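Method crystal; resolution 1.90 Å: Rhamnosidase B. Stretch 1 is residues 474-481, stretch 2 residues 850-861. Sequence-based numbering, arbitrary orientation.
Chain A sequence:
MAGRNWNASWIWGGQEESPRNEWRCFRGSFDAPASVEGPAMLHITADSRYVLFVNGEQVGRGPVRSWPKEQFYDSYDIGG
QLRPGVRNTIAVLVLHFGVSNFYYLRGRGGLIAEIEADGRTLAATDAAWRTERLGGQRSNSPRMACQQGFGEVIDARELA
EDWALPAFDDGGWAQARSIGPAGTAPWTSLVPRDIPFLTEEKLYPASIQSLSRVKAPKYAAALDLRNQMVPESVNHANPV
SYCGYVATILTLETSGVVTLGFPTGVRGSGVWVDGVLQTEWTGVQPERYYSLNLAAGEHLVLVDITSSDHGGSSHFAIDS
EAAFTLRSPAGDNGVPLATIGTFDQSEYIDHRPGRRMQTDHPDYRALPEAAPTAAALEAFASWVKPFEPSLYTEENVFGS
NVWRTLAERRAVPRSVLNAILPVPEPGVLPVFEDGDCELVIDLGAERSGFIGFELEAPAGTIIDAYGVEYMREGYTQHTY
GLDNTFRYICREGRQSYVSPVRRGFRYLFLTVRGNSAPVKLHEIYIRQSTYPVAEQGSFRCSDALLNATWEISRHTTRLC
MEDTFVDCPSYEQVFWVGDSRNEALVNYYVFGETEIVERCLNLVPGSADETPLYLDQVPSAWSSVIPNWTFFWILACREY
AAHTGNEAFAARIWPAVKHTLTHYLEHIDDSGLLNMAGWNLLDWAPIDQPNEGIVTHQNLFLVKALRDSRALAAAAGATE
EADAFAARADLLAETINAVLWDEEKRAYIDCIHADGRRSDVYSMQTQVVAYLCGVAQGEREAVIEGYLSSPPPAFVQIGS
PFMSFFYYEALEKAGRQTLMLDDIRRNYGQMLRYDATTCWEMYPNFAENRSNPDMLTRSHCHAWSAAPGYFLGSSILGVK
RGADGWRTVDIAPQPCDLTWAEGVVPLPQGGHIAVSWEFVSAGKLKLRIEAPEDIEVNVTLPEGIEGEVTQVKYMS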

# COMPACT_ATOMS: atom_id res chain seq x y z
N GLY A 474 1.25 -17.24 -20.30
CA GLY A 474 -0.18 -17.47 -20.34
C GLY A 474 -0.91 -17.25 -19.03
O GLY A 474 -2.13 -17.20 -18.99
N TYR A 475 -0.15 -17.12 -17.94
CA TYR A 475 -0.76 -16.89 -16.64
C TYR A 475 -0.61 -15.43 -16.23
O TYR A 475 0.49 -14.88 -16.24
CB TYR A 475 -0.12 -17.78 -15.57
CG TYR A 475 -0.49 -17.39 -14.15
CD1 TYR A 475 0.45 -16.77 -13.31
CD2 TYR A 475 -1.76 -17.64 -13.64
CE1 TYR A 475 0.13 -16.42 -12.00
CE2 TYR A 475 -2.10 -17.29 -12.32
CZ TYR A 475 -1.15 -16.69 -11.51
OH TYR A 475 -1.46 -16.37 -10.21
N THR A 476 -1.73 -14.81 -15.87
CA THR A 476 -1.74 -13.43 -15.41
C THR A 476 -2.18 -13.45 -13.96
O THR A 476 -3.24 -14.00 -13.66
CB THR A 476 -2.74 -12.56 -16.23
OG1 THR A 476 -2.28 -12.41 -17.58
CG2 THR A 476 -2.88 -11.18 -15.59
N GLN A 477 -1.38 -12.91 -13.05
CA GLN A 477 -1.81 -12.88 -11.66
C GLN A 477 -2.64 -11.62 -11.50
O GLN A 477 -2.10 -10.52 -11.39
CB GLN A 477 -0.62 -12.84 -10.68
CG GLN A 477 -1.06 -12.95 -9.23
CD GLN A 477 0.10 -12.93 -8.24
OE1 GLN A 477 1.20 -13.38 -8.54
NE2 GLN A 477 -0.17 -12.44 -7.03
N HIS A 478 -3.97 -11.77 -11.51
CA HIS A 478 -4.83 -10.61 -11.36
C HIS A 478 -4.79 -10.06 -9.94
O HIS A 478 -4.61 -10.81 -8.99
CB HIS A 478 -6.27 -10.96 -11.77
CG HIS A 478 -6.42 -11.15 -13.24
ND1 HIS A 478 -6.62 -12.39 -13.81
CD2 HIS A 478 -6.34 -10.27 -14.26
CE1 HIS A 478 -6.66 -12.26 -15.13
NE2 HIS A 478 -6.49 -10.98 -15.42
N THR A 479 -4.94 -8.75 -9.82
CA THR A 479 -4.90 -8.10 -8.53
C THR A 479 -6.23 -8.18 -7.79
O THR A 479 -6.84 -7.15 -7.47
CB THR A 479 -4.47 -6.61 -8.68
OG1 THR A 479 -5.39 -5.92 -9.52
CG2 THR A 479 -3.08 -6.52 -9.32
N TYR A 480 -6.69 -9.40 -7.52
CA TYR A 480 -7.95 -9.61 -6.80
C TYR A 480 -7.91 -8.76 -5.54
O TYR A 480 -6.95 -8.83 -4.77
CB TYR A 480 -8.13 -11.08 -6.42
CG TYR A 480 -8.04 -12.04 -7.58
CD1 TYR A 480 -9.03 -12.07 -8.57
CD2 TYR A 480 -6.96 -12.91 -7.71
CE1 TYR A 480 -8.94 -12.94 -9.65
CE2 TYR A 480 -6.86 -13.78 -8.78
CZ TYR A 480 -7.85 -13.79 -9.75
OH TYR A 480 -7.73 -14.65 -10.82
N GLY A 481 -8.96 -7.96 -5.32
CA GLY A 481 -9.01 -7.10 -4.16
C GLY A 481 -8.51 -5.71 -4.47
O GLY A 481 -8.52 -4.82 -3.61
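Stretch 2 850-861: RSNPDMLTRSHC

Stretch 2 has no regular helix or strand. Stretch 1 has a short piece of strand that begins at Tyr 475, and the rest of it is loop or turn. The two belong to one chain but lie far apart in sequence: any two residues that touch are at least 371 positions apart. No crossing angle applies. The direction can be read from the register. Gln 477 lies nearest Met 855, with 7.8 Å between their CA atoms, and Tyr 480 lies nearest Ser 851, with 7.2 Å between theirs. As stretch 1 runs forward, its neighbours in stretch 2 run backward, so in this region the chains pass in opposite senses. The backbones stay well apart, and side chains fill the space between them. The contact is modest, burying 303 Å² with both sides summed.

Within stretch 2, a type I beta turn runs from Asn 852 to Met 855. It is closed by the backbone hydrogen bond from Met 855 N to Asn 852 O, 2.9 Å. Asn 852 OD1 also accepts a hydrogen bond from Asp 854 N, 2.7 Å, which ties the side chain at the start of the turn to its backbone. Pro 853 lies within the turn, at phi -60° and psi -16°. From before the turn, Arg 850 NH1 reaches forward to donate a hydrogen bond to Met 855 O, 3.1 Å, and makes a weak one to Leu 856 O, 3.2 Å. The chain then continues in irregular form to Cys 861.

Gln 477 is the centre of the contact. Its side chain is extended, with chi1 and chi2 both t, and its amide reaches stretch 2. His 860 NE2 donates a hydrogen bond to Gln 477 OE1, 2.7 Å. The oxygen lies at the edge of the imidazole, near its plane, as suits an N-H donor of the ring. Gln 477 NE2 donates to the backbone oxygen Thr 857 O, 2.9 Å. The amide thus uses both its donor and its acceptor on stretch 2. Gln 477 NE2 also lies 3.1 Å from Arg 858 O. A water adds a further link: it donates to Gln 477 OE1, 2.7 Å, and accepts from Leu 856 N, 2.8 Å. Gln 477 is buried, and the bonds to Thr 857, His 860 and the water give both ends of its amide polar partners away from bulk solvent.

Met 855 supplies the apolar part. Its CA-to-CB bond points sideways, but the end of the side chain comes nearer to stretch 1. Met 855 CE packs at the edge of the Tyr 480 ring, 3.7 Å from Tyr 480 CE2. Met 855 SD lies 4.1 Å from Gln 477 NE2, and Met 855 CG lies 4.0 Å from Tyr 475 OH. The thioether chain therefore touches three residues of stretch 1.

The CA-to-CB bond of Tyr 480 points toward stretch 2, with chi1 m. Tyr 480 CB lies 3.7 Å from Ser 851 OG. His 478 and Thr 479 point away, while Tyr 475, Gln 477 and Tyr 480 point toward stretch 2.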

# COMPACT_ATOMS: atom_id res chain seq x y z
N ARG A 850 -3.16 -14.85 0.72
CA ARG A 850 -3.20 -14.85 -0.74
C ARG A 850 -4.48 -15.49 -1.27
O ARG A 850 -4.99 -16.45 -0.69
CB ARG A 850 -1.96 -15.55 -1.31
CG ARG A 850 -1.83 -17.03 -0.96
CD ARG A 850 -0.41 -17.53 -1.24
NE ARG A 850 0.54 -17.06 -0.23
CZ ARG A 850 1.87 -17.15 -0.32
NH1 ARG A 850 2.43 -17.70 -1.39
NH2 ARG A 850 2.63 -16.71 0.67
N SER A 851 -5.00 -14.96 -2.37
CA SER A 851 -6.25 -15.44 -2.97
C SER A 851 -6.22 -16.89 -3.46
O SER A 851 -7.26 -17.56 -3.49
CB SER A 851 -6.66 -14.53 -4.13
OG SER A 851 -6.94 -13.22 -3.66
N ASN A 852 -5.05 -17.36 -3.87
CA ASN A 852 -4.89 -18.72 -4.36
C ASN A 852 -3.57 -19.27 -3.83
O ASN A 852 -2.52 -18.64 -3.97
CB ASN A 852 -4.88 -18.74 -5.89
CG ASN A 852 -4.85 -20.14 -6.47
OD1 ASN A 852 -3.96 -20.94 -6.17
ND2 ASN A 852 -5.83 -20.46 -7.32
N PRO A 853 -3.60 -20.46 -3.20
CA PRO A 853 -2.41 -21.10 -2.63
C PRO A 853 -1.29 -21.39 -3.63
O PRO A 853 -0.15 -21.66 -3.24
CB PRO A 853 -2.97 -22.37 -2.00
CG PRO A 853 -4.11 -22.71 -2.92
CD PRO A 853 -4.77 -21.36 -3.11
N ASP A 854 -1.61 -21.35 -4.92
CA ASP A 854 -0.61 -21.61 -5.96
C ASP A 854 0.17 -20.34 -6.30
O ASP A 854 1.20 -20.40 -6.97
CB ASP A 854 -1.27 -22.16 -7.23
CG ASP A 854 -1.91 -23.52 -7.01
OD1 ASP A 854 -1.19 -24.46 -6.62
OD2 ASP A 854 -3.13 -23.65 -7.25
N MET A 855 -0.32 -19.20 -5.84
CA MET A 855 0.35 -17.93 -6.12
C MET A 855 1.71 -17.90 -5.45
O MET A 855 1.87 -18.39 -4.33
CB MET A 855 -0.48 -16.76 -5.61
CG MET A 855 -1.85 -16.63 -6.23
SD MET A 855 -2.73 -15.25 -5.52
CE MET A 855 -3.87 -14.83 -6.88
N LEU A 856 2.69 -17.33 -6.13
CA LEU A 856 4.03 -17.23 -5.57
C LEU A 856 3.98 -16.35 -4.32
O LEU A 856 4.67 -16.61 -3.34
CB LEU A 856 4.99 -16.61 -6.61
CG LEU A 856 5.25 -17.46 -7.86
CD1 LEU A 856 5.97 -16.63 -8.92
CD2 LEU A 856 6.07 -18.68 -7.47
N THR A 857 3.13 -15.33 -4.38
CA THR A 857 2.97 -14.36 -3.29
C THR A 857 1.81 -13.45 -3.67
O THR A 857 1.36 -13.48 -4.82
CB THR A 857 4.26 -13.50 -3.15
OG1 THR A 857 4.09 -12.53 -2.11
CG2 THR A 857 4.54 -12.78 -4.47
N ARG A 858 1.31 -12.66 -2.73
CA ARG A 858 0.22 -11.74 -3.06
C ARG A 858 0.90 -10.54 -3.72
O ARG A 858 0.87 -10.38 -4.94
CB ARG A 858 -0.52 -11.27 -1.80
CG ARG A 858 -1.61 -10.24 -2.12
CD ARG A 858 -2.19 -9.56 -0.88
NE ARG A 858 -1.19 -8.81 -0.13
CZ ARG A 858 -1.43 -7.64 0.47
NH1 ARG A 858 -2.64 -7.09 0.40
NH2 ARG A 858 -0.47 -7.04 1.17
N SER A 859 1.53 -9.71 -2.90
CA SER A 859 2.26 -8.54 -3.38
C SER A 859 3.67 -8.97 -3.80
O SER A 859 4.34 -9.73 -3.09
CB SER A 859 2.36 -7.50 -2.27
OG SER A 859 3.38 -6.55 -2.56
N HIS A 860 4.11 -8.48 -4.96
CA HIS A 860 5.44 -8.82 -5.46
C HIS A 860 6.46 -7.75 -5.10
O HIS A 860 7.63 -7.86 -5.47
CB HIS A 860 5.40 -9.00 -6.98
CG HIS A 860 4.72 -10.27 -7.41
ND1 HIS A 860 5.40 -11.31 -8.01
CD2 HIS A 860 3.44 -10.68 -7.29
CE1 HIS A 860 4.57 -12.30 -8.23
NE2 HIS A 860 3.37 -11.95 -7.81
N CYS A 861 6.03 -6.73 -4.38
CA CYS A 861 6.92 -5.63 -4.00
C CYS A 861 6.62 -5.15 -2.58
O CYS A 861 5.78 -4.28 -2.38
CB CYS A 861 6.76 -4.47 -4.99
SG CYS A 861 7.87 -3.05 -4.74
O HOH W 1 2.04 -15.97 -8.51